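Local coordinates for protein kojibiose phosphorylase (Gut metagenome, PDB 6W0P) that belongs to glycoside hydrolase family 65, in which a beta-rich N-terminal domain is joined to a mainly helical catalytic domain, at residues N133-K138 with E160-T165; M474-F479 with Q587-M592; T331-A336 with G346-D351. One frame throughout, in Å; residues are numbered along the deposited sequence. Where two conformers were deposited one is given.

In the fold
Interaction 1 lies in the N-terminal beta domain, where strands 135-145 and 152-161 of its large antiparallel sheet pair; the other two belong to the family 65 central catalytic domain. Interaction 1 stands apart from both: its centre is about 47 Å from that of interaction 3 and about 60 Å from that of interaction 2, on the opposite side of the chain's centre from the latter. Interactions 2 and 3 have centres about 20 Å apart and touch through Trp350, whose CH2 lies 3.8 Å from Met592 CG and equally far from Pro476 CG. Interaction 3 is nearest the chain's centre, in the loop leading into helix 351-361, and interaction 2 brings a loop against the start of helix 590-596.

Interaction 1: residues N133-K138 with E160-T165; sequences NQAKIK and ESDIDT
The carboxylate of Asp162 is the flat group here, and Lys136 meets it over its plane: Lys136 N lies 2.8 Å from Asp162 OD1. The nitrogen stands some 50° out of that plane, although its N-H points almost straight at the oxygen. The other oxygen, Asp162 OD2, rests against the root of the lysine chain, 3.4 Å from Lys136 CB. Beyond CG the lysine runs extended, and Lys136 NZ ends 5.4 Å from Asp162 OD2 without contact. Asp162 CG sits between its own backbone N and carbonyl carbon (chi1 67°), which turns the carboxylate back over the facing strand. Asp162 N meanwhile donates to Lys136 O at 2.9 Å. Further along, Lys138 and Glu160 form an antiparallel hydrogen-bonded pair, with Ile137 and Ser161 as the non-hydrogen-bonded pair between. As the chain leaves the strand, Ser161 OG donates to Ile163 O at 2.7 Å, in the carbonyl plane on a lone pair, and Ile163 CG1 packs 3.9 Å from Ala135 CB. Ile137 and Ser161 turn to Leu239 of strand 230-239 in the second sheet. The chemistry implies that a side-chain oxygen stands in for the main-chain carbonyl as the strand pairing ends: Asp162 satisfies both N and O of Lys136, and the nearby ammonium may add a modest electrostatic attraction.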
loop_
_atom_site.group_PDB
_atom_site.type_symbol
_atom_site.label_atom_id
_atom_site.label_comp_id
_atom_site.label_asym_id
_atom_site.label_seq_id
_atom_site.Cartn_x
_atom_site.Cartn_y
_atom_site.Cartn_z
ATOM N N ASN A 133 -31.055 6.481 -46.818
ATOM C CA ASN A 133 -32.327 6.712 -47.556
ATOM C C ASN A 133 -32.210 6.073 -48.940
ATOM O O ASN A 133 -32.160 4.821 -49.007
ATOM C CB ASN A 133 -32.709 8.194 -47.548
ATOM C CG ASN A 133 -33.095 8.655 -46.162
ATOM O OD1 ASN A 133 -33.507 7.840 -45.337
ATOM N ND2 ASN A 133 -32.937 9.935 -45.882
ATOM N N GLN A 134 -32.165 6.891 -49.989
ATOM C CA GLN A 134 -32.253 6.408 -51.391
ATOM C C GLN A 134 -30.846 6.376 -51.996
ATOM O O GLN A 134 -30.740 6.017 -53.155
ATOM C CB GLN A 134 -33.197 7.296 -52.218
ATOM C CG GLN A 134 -34.592 7.468 -51.615
ATOM C CD GLN A 134 -35.181 6.171 -51.106
ATOM O OE1 GLN A 134 -35.389 5.989 -49.903
ATOM N NE2 GLN A 134 -35.433 5.246 -52.021
ATOM N N ALA A 135 -29.835 6.773 -51.226
ATOM C CA ALA A 135 -28.460 7.052 -51.694
ATOM C C ALA A 135 -27.507 5.981 -51.172
ATOM O O ALA A 135 -27.704 5.506 -50.032
ATOM C CB ALA A 135 -28.013 8.421 -51.239
ATOM N N LYS A 136 -26.534 5.624 -52.007
ATOM C CA LYS A 136 -25.287 4.923 -51.619
ATOM C C LYS A 136 -24.128 5.919 -51.783
ATOM O O LYS A 136 -23.850 6.328 -52.949
ATOM C CB LYS A 136 -25.103 3.665 -52.471
ATOM C CG LYS A 136 -26.247 2.681 -52.355
ATOM C CD LYS A 136 -25.924 1.328 -52.906
ATOM C CE LYS A 136 -27.187 0.512 -53.112
ATOM N NZ LYS A 136 -26.889 -0.920 -53.349
ATOM N N ILE A 137 -23.528 6.340 -50.660
ATOM C CA ILE A 137 -22.379 7.286 -50.644
ATOM C C ILE A 137 -21.106 6.539 -50.207
ATOM O O ILE A 137 -21.006 6.092 -49.039
ATOM C CB ILE A 137 -22.696 8.501 -49.768
ATOM C CG1 ILE A 137 -24.158 8.947 -49.930
ATOM C CG2 ILE A 137 -21.716 9.627 -50.065
ATOM C CD1 ILE A 137 -24.504 10.209 -49.185
ATOM N N LYS A 138 -20.175 6.383 -51.143
ATOM C CA LYS A 138 -18.817 5.843 -50.874
ATOM C C LYS A 138 -17.973 6.953 -50.226
ATOM O O LYS A 138 -17.783 8.022 -50.842
ATOM C CB LYS A 138 -18.220 5.288 -52.164
ATOM C CG LYS A 138 -17.134 4.250 -51.937
ATOM C CD LYS A 138 -16.189 4.135 -53.106
ATOM C CE LYS A 138 -14.921 3.376 -52.774
ATOM N NZ LYS A 138 -13.958 3.518 -53.886
ATOM N N GLU A 160 -18.591 9.909 -52.758
ATOM C CA GLU A 160 -19.105 9.543 -54.103
ATOM C C GLU A 160 -20.494 8.927 -53.948
ATOM O O GLU A 160 -20.573 7.758 -53.504
ATOM C CB GLU A 160 -18.163 8.604 -54.858
ATOM C CG GLU A 160 -18.640 8.337 -56.285
ATOM C CD GLU A 160 -17.620 7.703 -57.222
ATOM O OE1 GLU A 160 -16.414 7.706 -56.881
ATOM O OE2 GLU A 160 -18.044 7.191 -58.286
ATOM N N SER A 161 -21.530 9.696 -54.311
ATOM C CA SER A 161 -22.958 9.293 -54.253
ATOM C C SER A 161 -23.370 8.644 -55.572
ATOM O O SER A 161 -22.947 9.147 -56.626
ATOM C CB SER A 161 -23.836 10.475 -53.947
ATOM O OG SER A 161 -25.137 10.036 -53.589
ATOM N N ASP A 162 -24.163 7.575 -55.515
ATOM C CA ASP A 162 -24.757 6.935 -56.725
ATOM C C ASP A 162 -25.933 7.789 -57.242
ATOM O O ASP A 162 -26.317 7.578 -58.390
ATOM C CB ASP A 162 -25.134 5.460 -56.494
ATOM C CG ASP A 162 -26.270 5.214 -55.502
ATOM O OD1 ASP A 162 -26.672 6.182 -54.783
ATOM O OD2 ASP A 162 -26.757 4.053 -55.440
ATOM N N ILE A 163 -26.487 8.720 -56.459
ATOM C CA ILE A 163 -27.545 9.677 -56.932
ATOM C C ILE A 163 -27.146 11.100 -56.565
ATOM O O ILE A 163 -26.377 11.263 -55.627
ATOM C CB ILE A 163 -28.943 9.366 -56.356
ATOM C CG1 ILE A 163 -28.962 9.452 -54.829
ATOM C CG2 ILE A 163 -29.468 8.027 -56.845
ATOM C CD1 ILE A 163 -30.336 9.317 -54.225
ATOM N N ASP A 164 -27.711 12.085 -57.259
ATOM C CA ASP A 164 -27.707 13.511 -56.828
ATOM C C ASP A 164 -28.291 13.583 -55.413
ATOM O O ASP A 164 -29.404 13.064 -55.206
ATOM C CB ASP A 164 -28.487 14.414 -57.793
ATOM C CG ASP A 164 -27.830 14.586 -59.152
ATOM O OD1 ASP A 164 -26.601 14.395 -59.243
ATOM O OD2 ASP A 164 -28.552 14.887 -60.119
ATOM N N THR A 165 -27.543 14.155 -54.470
ATOM C CA THR A 165 -28.023 14.433 -53.091
ATOM C C THR A 165 -27.147 15.512 -52.448
ATOM O O THR A 165 -26.056 15.842 -52.996
ATOM C CB THR A 165 -28.037 13.162 -52.231
ATOM O OG1 THR A 165 -28.699 13.481 -51.008
ATOM C CG2 THR A 165 -26.649 12.619 -51.932
#

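Interaction 2: residues M474-F479 with Q587-M592; sequences MGPDEF and QPDVLM
Asp589 OD2 accepts the backbone N-H of Asp477, with Asp477 N 2.8 Å from Asp589 OD2, meeting it on the anti side of the carboxylate and 28° out of plane. Asp589 OD2 also lies 3.4 Å from Pro476 CD, where the proline ring and the Asp589 side chain cross at about a right angle. Asp589 CG is anti to its backbone N (chi1 -161°), and this swings the carboxylate to the 474-479 loop. The other edge of the proline meets the backbone, with Pro476 CB 3.3 Å from Pro588 O. Gln587 brings its amide carbon to the proline carbonyl: Gln587 CD is 3.1 Å from Pro476 O, a close polar approach without a hydrogen bond.

A water forms the next layer. It donates to Asp589 OD2 at 2.9 Å and to Asp477 O, and accepts from Gly475 N, so it ties both ends of the bend at Pro476 to the aspartate that grips its middle. Asp589 OD1 is held in turn by Asn486 ND2. Asp477 points its own carboxylate elsewhere: OD2 takes a bond from Gln548 NE2, while OD1 accepts from Lys586 N and, at 3.0 Å, from Phe479 N. Tyr488 of helix 487-504 packs on both Pro476 and Asp589. The bond from Phe479 N to Asp477 OD1 makes an Asx turn, set beside the N-cap residue Asp589 of helix 590-596; that residue uses its side chain to hold a loop of the helical catalytic domain, and makes no capping bond.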
loop_
_atom_site.group_PDB
_atom_site.type_symbol
_atom_site.label_atom_id
_atom_site.label_comp_id
_atom_site.label_asym_id
_atom_site.label_seq_id
_atom_site.Cartn_x
_atom_site.Cartn_y
_atom_site.Cartn_z
ATOM N N MET A 474 14.393 -4.528 -4.586
ATOM C CA MET A 474 13.730 -5.416 -5.550
ATOM C C MET A 474 14.486 -5.278 -6.870
ATOM O O MET A 474 14.701 -4.115 -7.303
ATOM C CB MET A 474 12.268 -4.991 -5.733
ATOM C CG MET A 474 11.575 -5.701 -6.868
ATOM S SD MET A 474 9.875 -5.147 -7.177
ATOM C CE MET A 474 9.015 -5.850 -5.776
ATOM N N GLY A 475 14.858 -6.410 -7.475
ATOM C CA GLY A 475 15.498 -6.448 -8.793
ATOM C C GLY A 475 14.428 -6.405 -9.869
ATOM O O GLY A 475 13.262 -6.158 -9.573
ATOM N N PRO A 476 14.777 -6.650 -11.151
ATOM C CA PRO A 476 13.755 -6.766 -12.193
ATOM C C PRO A 476 12.678 -7.829 -11.886
ATOM O O PRO A 476 11.547 -7.616 -12.311
ATOM C CB PRO A 476 14.570 -7.111 -13.456
ATOM C CG PRO A 476 15.975 -6.594 -13.161
ATOM C CD PRO A 476 16.148 -6.771 -11.667
ATOM N N ASP A 477 13.022 -8.907 -11.171
ATOM C CA ASP A 477 12.062 -9.955 -10.731
ATOM C C ASP A 477 11.214 -9.339 -9.621
ATOM O O ASP A 477 11.674 -9.263 -8.473
ATOM C CB ASP A 477 12.716 -11.257 -10.239
ATOM C CG ASP A 477 11.722 -12.195 -9.561
ATOM O OD1 ASP A 477 10.538 -12.083 -9.893
ATOM O OD2 ASP A 477 12.127 -13.014 -8.668
ATOM N N GLU A 478 10.017 -8.896 -9.958
ATOM C CA GLU A 478 9.149 -8.171 -9.004
ATOM C C GLU A 478 8.527 -9.135 -8.000
ATOM O O GLU A 478 7.795 -8.646 -7.123
ATOM C CB GLU A 478 8.078 -7.391 -9.758
ATOM C CG GLU A 478 8.686 -6.384 -10.707
ATOM C CD GLU A 478 7.670 -5.511 -11.404
ATOM O OE1 GLU A 478 6.478 -5.733 -11.209
ATOM O OE2 GLU A 478 8.088 -4.611 -12.092
ATOM N N PHE A 479 8.822 -10.425 -8.091
ATOM C CA PHE A 479 8.301 -11.431 -7.145
ATOM C C PHE A 479 9.223 -11.539 -5.934
ATOM O O PHE A 479 8.932 -12.372 -5.089
ATOM C CB PHE A 479 8.072 -12.758 -7.859
ATOM C CG PHE A 479 7.000 -12.721 -8.921
ATOM C CD1 PHE A 479 6.098 -11.663 -9.015
ATOM C CD2 PHE A 479 6.835 -13.803 -9.778
ATOM C CE1 PHE A 479 5.100 -11.652 -9.984
ATOM C CE2 PHE A 479 5.813 -13.812 -10.719
ATOM C CZ PHE A 479 4.965 -12.727 -10.837
ATOM N N GLN A 587 10.486 -12.470 -14.277
ATOM C CA GLN A 587 11.182 -12.057 -15.511
ATOM C C GLN A 587 12.677 -12.141 -15.251
ATOM O O GLN A 587 13.104 -12.330 -14.121
ATOM C CB GLN A 587 10.721 -10.656 -15.905
ATOM C CG GLN A 587 11.137 -9.557 -14.915
ATOM C CD GLN A 587 10.422 -8.247 -15.182
ATOM O OE1 GLN A 587 9.313 -8.031 -14.724
ATOM N NE2 GLN A 587 11.067 -7.341 -15.900
ATOM N N PRO A 588 13.509 -12.013 -16.295
ATOM C CA PRO A 588 14.953 -12.083 -16.113
ATOM C C PRO A 588 15.451 -11.145 -15.009
ATOM O O PRO A 588 15.150 -9.959 -15.031
ATOM C CB PRO A 588 15.488 -11.687 -17.489
ATOM C CG PRO A 588 14.388 -12.140 -18.426
ATOM C CD PRO A 588 13.100 -11.832 -17.693
ATOM N N ASP A 589 16.224 -11.692 -14.077
ATOM C CA ASP A 589 16.910 -10.913 -13.018
ATOM C C ASP A 589 18.411 -11.193 -13.174
ATOM O O ASP A 589 19.098 -10.376 -13.808
ATOM C CB ASP A 589 16.253 -11.240 -11.674
ATOM C CG ASP A 589 16.513 -10.224 -10.592
ATOM O OD1 ASP A 589 17.715 -9.982 -10.329
ATOM O OD2 ASP A 589 15.511 -9.673 -10.015
ATOM N N VAL A 590 18.880 -12.369 -12.748
ATOM C CA VAL A 590 20.276 -12.819 -13.028
ATOM C C VAL A 590 20.489 -12.810 -14.550
ATOM O O VAL A 590 21.536 -12.299 -15.017
ATOM C CB VAL A 590 20.549 -14.206 -12.431
ATOM C CG1 VAL A 590 21.830 -14.820 -12.997
ATOM C CG2 VAL A 590 20.590 -14.157 -10.923
ATOM N N LEU A 591 19.547 -13.381 -15.302
ATOM C CA LEU A 591 19.679 -13.573 -16.775
ATOM C C LEU A 591 19.623 -12.211 -17.475
ATOM O O LEU A 591 20.145 -12.091 -18.603
ATOM C CB LEU A 591 18.580 -14.520 -17.271
ATOM C CG LEU A 591 18.734 -15.989 -16.882
ATOM C CD1 LEU A 591 17.849 -16.869 -17.759
ATOM C CD2 LEU A 591 20.194 -16.453 -16.964
ATOM N N MET A 592 19.013 -11.215 -16.831
ATOM C CA MET A 592 19.023 -9.825 -17.340
ATOM C C MET A 592 20.465 -9.282 -17.326
ATOM O O MET A 592 20.905 -8.802 -18.360
ATOM C CB MET A 592 18.135 -8.915 -16.496
ATOM C CG MET A 592 17.863 -7.609 -17.174
ATOM S SD MET A 592 16.846 -7.889 -18.647
ATOM C CE MET A 592 17.150 -6.367 -19.536
HETATM O O HOH W 1 14.148 -9.162 -7.474
#

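Interaction 3: residues T331-A336 with G346-D351; sequences TNTIGA and GHAFWD
Phe349 reaches Ala336 with its CD1-CE1 bond. From CB the chain turns so that CG is anti to the carbonyl carbon and beside the backbone N (chi1 -63°). This carries the ring to the Ala336 methyl, with CD1 and CE1 nearest: Phe349 CE1 is 3.7 Å from Ala336 CB and Phe349 CD1 3.9 Å from it, in an oblique approach. A water lies in the ring plane at its edge and accepts from Phe349 N at 3.1 Å; its link to Ile334 O is weak.

Next to this apolar touch, Ala336 N donates to His347 O at 3.1 Å, nearly along the C=O axis. Gly335 CA adds a CA-H...O contact to His347 O at 3.2 Å. Gly335 and Gly346 come close as bare backbones, their CA atoms 4.2 Å apart. On the far side of the crossing, Thr333 OG1 lies 3.7 Å from Ala348 CB. Helix 365-376 backs both residues, through Phe374 on Thr333 and Arg375 on Ala348, while His347 NE2 donates to His83 O.

The touching parts, 333-336 and 346-349, run 87° apart, joined by one direct hydrogen bond. The chemistry is thus mainly backbone against backbone, with His347 O receiving both an N-H and a CA-H, flanked by Ala336 on Phe349 and Thr333 on Ala348.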
loop_
_atom_site.group_PDB
_atom_site.type_symbol
_atom_site.label_atom_id
_atom_site.label_comp_id
_atom_site.label_asym_id
_atom_site.label_seq_id
_atom_site.Cartn_x
_atom_site.Cartn_y
_atom_site.Cartn_z
ATOM N N THR A 331 14.005 16.326 -25.277
ATOM C CA THR A 331 13.126 16.299 -24.075
ATOM C C THR A 331 11.969 15.312 -24.296
ATOM O O THR A 331 11.012 15.327 -23.491
ATOM C CB THR A 331 12.644 17.716 -23.704
ATOM O OG1 THR A 331 11.795 18.217 -24.740
ATOM C CG2 THR A 331 13.792 18.681 -23.501
ATOM N N ASN A 332 12.013 14.492 -25.341
ATOM C CA ASN A 332 10.948 13.490 -25.626
ATOM C C ASN A 332 11.457 12.115 -25.208
ATOM O O ASN A 332 12.677 11.919 -25.200
ATOM C CB ASN A 332 10.507 13.471 -27.090
ATOM C CG ASN A 332 9.502 14.546 -27.439
ATOM O OD1 ASN A 332 8.951 15.196 -26.551
ATOM N ND2 ASN A 332 9.278 14.759 -28.726
ATOM N N THR A 333 10.547 11.197 -24.887
ATOM C CA THR A 333 10.904 9.803 -24.551
ATOM C C THR A 333 9.832 8.866 -25.107
ATOM O O THR A 333 8.804 9.345 -25.606
ATOM C CB THR A 333 11.093 9.631 -23.038
ATOM O OG1 THR A 333 11.665 8.346 -22.776
ATOM C CG2 THR A 333 9.790 9.745 -22.288
ATOM N N ILE A 334 10.094 7.572 -25.004
ATOM C CA ILE A 334 9.181 6.486 -25.447
ATOM C C ILE A 334 8.319 6.075 -24.244
ATOM O O ILE A 334 8.895 5.666 -23.215
ATOM C CB ILE A 334 10.016 5.316 -26.003
ATOM C CG1 ILE A 334 10.919 5.786 -27.147
ATOM C CG2 ILE A 334 9.128 4.160 -26.405
ATOM C CD1 ILE A 334 11.717 4.704 -27.805
ATOM N N GLY A 335 6.997 6.172 -24.375
ATOM C CA GLY A 335 6.041 5.554 -23.438
ATOM C C GLY A 335 5.920 4.039 -23.647
ATOM O O GLY A 335 6.082 3.554 -24.787
ATOM N N ALA A 336 5.566 3.317 -22.585
ATOM C CA ALA A 336 5.306 1.863 -22.596
ATOM C C ALA A 336 4.253 1.461 -23.645
ATOM O O ALA A 336 4.257 0.268 -24.017
ATOM C CB ALA A 336 4.885 1.417 -21.220
ATOM N N GLY A 346 1.820 7.246 -20.881
ATOM C CA GLY A 346 2.921 7.717 -21.731
ATOM C C GLY A 346 4.223 7.705 -20.961
ATOM O O GLY A 346 5.170 8.454 -21.399
ATOM N N HIS A 347 4.281 6.922 -19.870
ATOM C CA HIS A 347 5.446 6.874 -18.934
ATOM C C HIS A 347 6.619 6.112 -19.567
ATOM O O HIS A 347 6.357 5.135 -20.254
ATOM C CB HIS A 347 5.117 6.201 -17.598
ATOM C CG HIS A 347 4.286 7.031 -16.686
ATOM N ND1 HIS A 347 3.614 6.477 -15.613
ATOM C CD2 HIS A 347 4.012 8.354 -16.689
ATOM C CE1 HIS A 347 2.951 7.424 -14.984
ATOM N NE2 HIS A 347 3.179 8.595 -15.638
ATOM N N ALA A 348 7.840 6.591 -19.332
ATOM C CA ALA A 348 9.121 5.905 -19.587
ATOM C C ALA A 348 9.391 4.978 -18.410
ATOM O O ALA A 348 9.121 5.385 -17.247
ATOM C CB ALA A 348 10.255 6.896 -19.731
ATOM N N PHE A 349 9.907 3.788 -18.698
ATOM C CA PHE A 349 10.381 2.812 -17.689
ATOM C C PHE A 349 11.841 2.494 -18.011
ATOM O O PHE A 349 12.328 2.919 -19.081
ATOM C CB PHE A 349 9.480 1.575 -17.682
ATOM C CG PHE A 349 8.048 1.831 -17.286
ATOM C CD1 PHE A 349 7.151 2.410 -18.172
ATOM C CD2 PHE A 349 7.596 1.509 -16.015
ATOM C CE1 PHE A 349 5.832 2.632 -17.802
ATOM C CE2 PHE A 349 6.287 1.765 -15.642
ATOM C CZ PHE A 349 5.402 2.314 -16.536
ATOM N N TRP A 350 12.510 1.747 -17.127
ATOM C CA TRP A 350 13.921 1.308 -17.306
ATOM C C TRP A 350 14.083 0.548 -18.639
ATOM O O TRP A 350 15.238 0.508 -19.118
ATOM C CB TRP A 350 14.336 0.455 -16.110
ATOM C CG TRP A 350 13.802 -0.944 -16.183
ATOM C CD1 TRP A 350 12.494 -1.341 -16.171
ATOM C CD2 TRP A 350 14.592 -2.139 -16.268
ATOM N NE1 TRP A 350 12.421 -2.701 -16.261
ATOM C CE2 TRP A 350 13.693 -3.219 -16.335
ATOM C CE3 TRP A 350 15.968 -2.393 -16.323
ATOM C CZ2 TRP A 350 14.135 -4.543 -16.414
ATOM C CZ3 TRP A 350 16.404 -3.700 -16.406
ATOM C CH2 TRP A 350 15.498 -4.763 -16.477
ATOM N N ASP A 351 12.959 0.008 -19.174
ATOM C CA ASP A 351 12.805 -0.673 -20.498
ATOM C C ASP A 351 13.411 0.156 -21.626
ATOM O O ASP A 351 13.943 -0.456 -22.573
ATOM C CB ASP A 351 11.343 -0.807 -20.968
ATOM C CG ASP A 351 10.427 -1.599 -20.065
ATOM O OD1 ASP A 351 10.399 -1.282 -18.869
ATOM O OD2 ASP A 351 9.769 -2.549 -20.579
HETATM O O HOH W 2 5.960 9.676 -24.070
HETATM O O HOH W 3 8.988 2.815 -21.448
#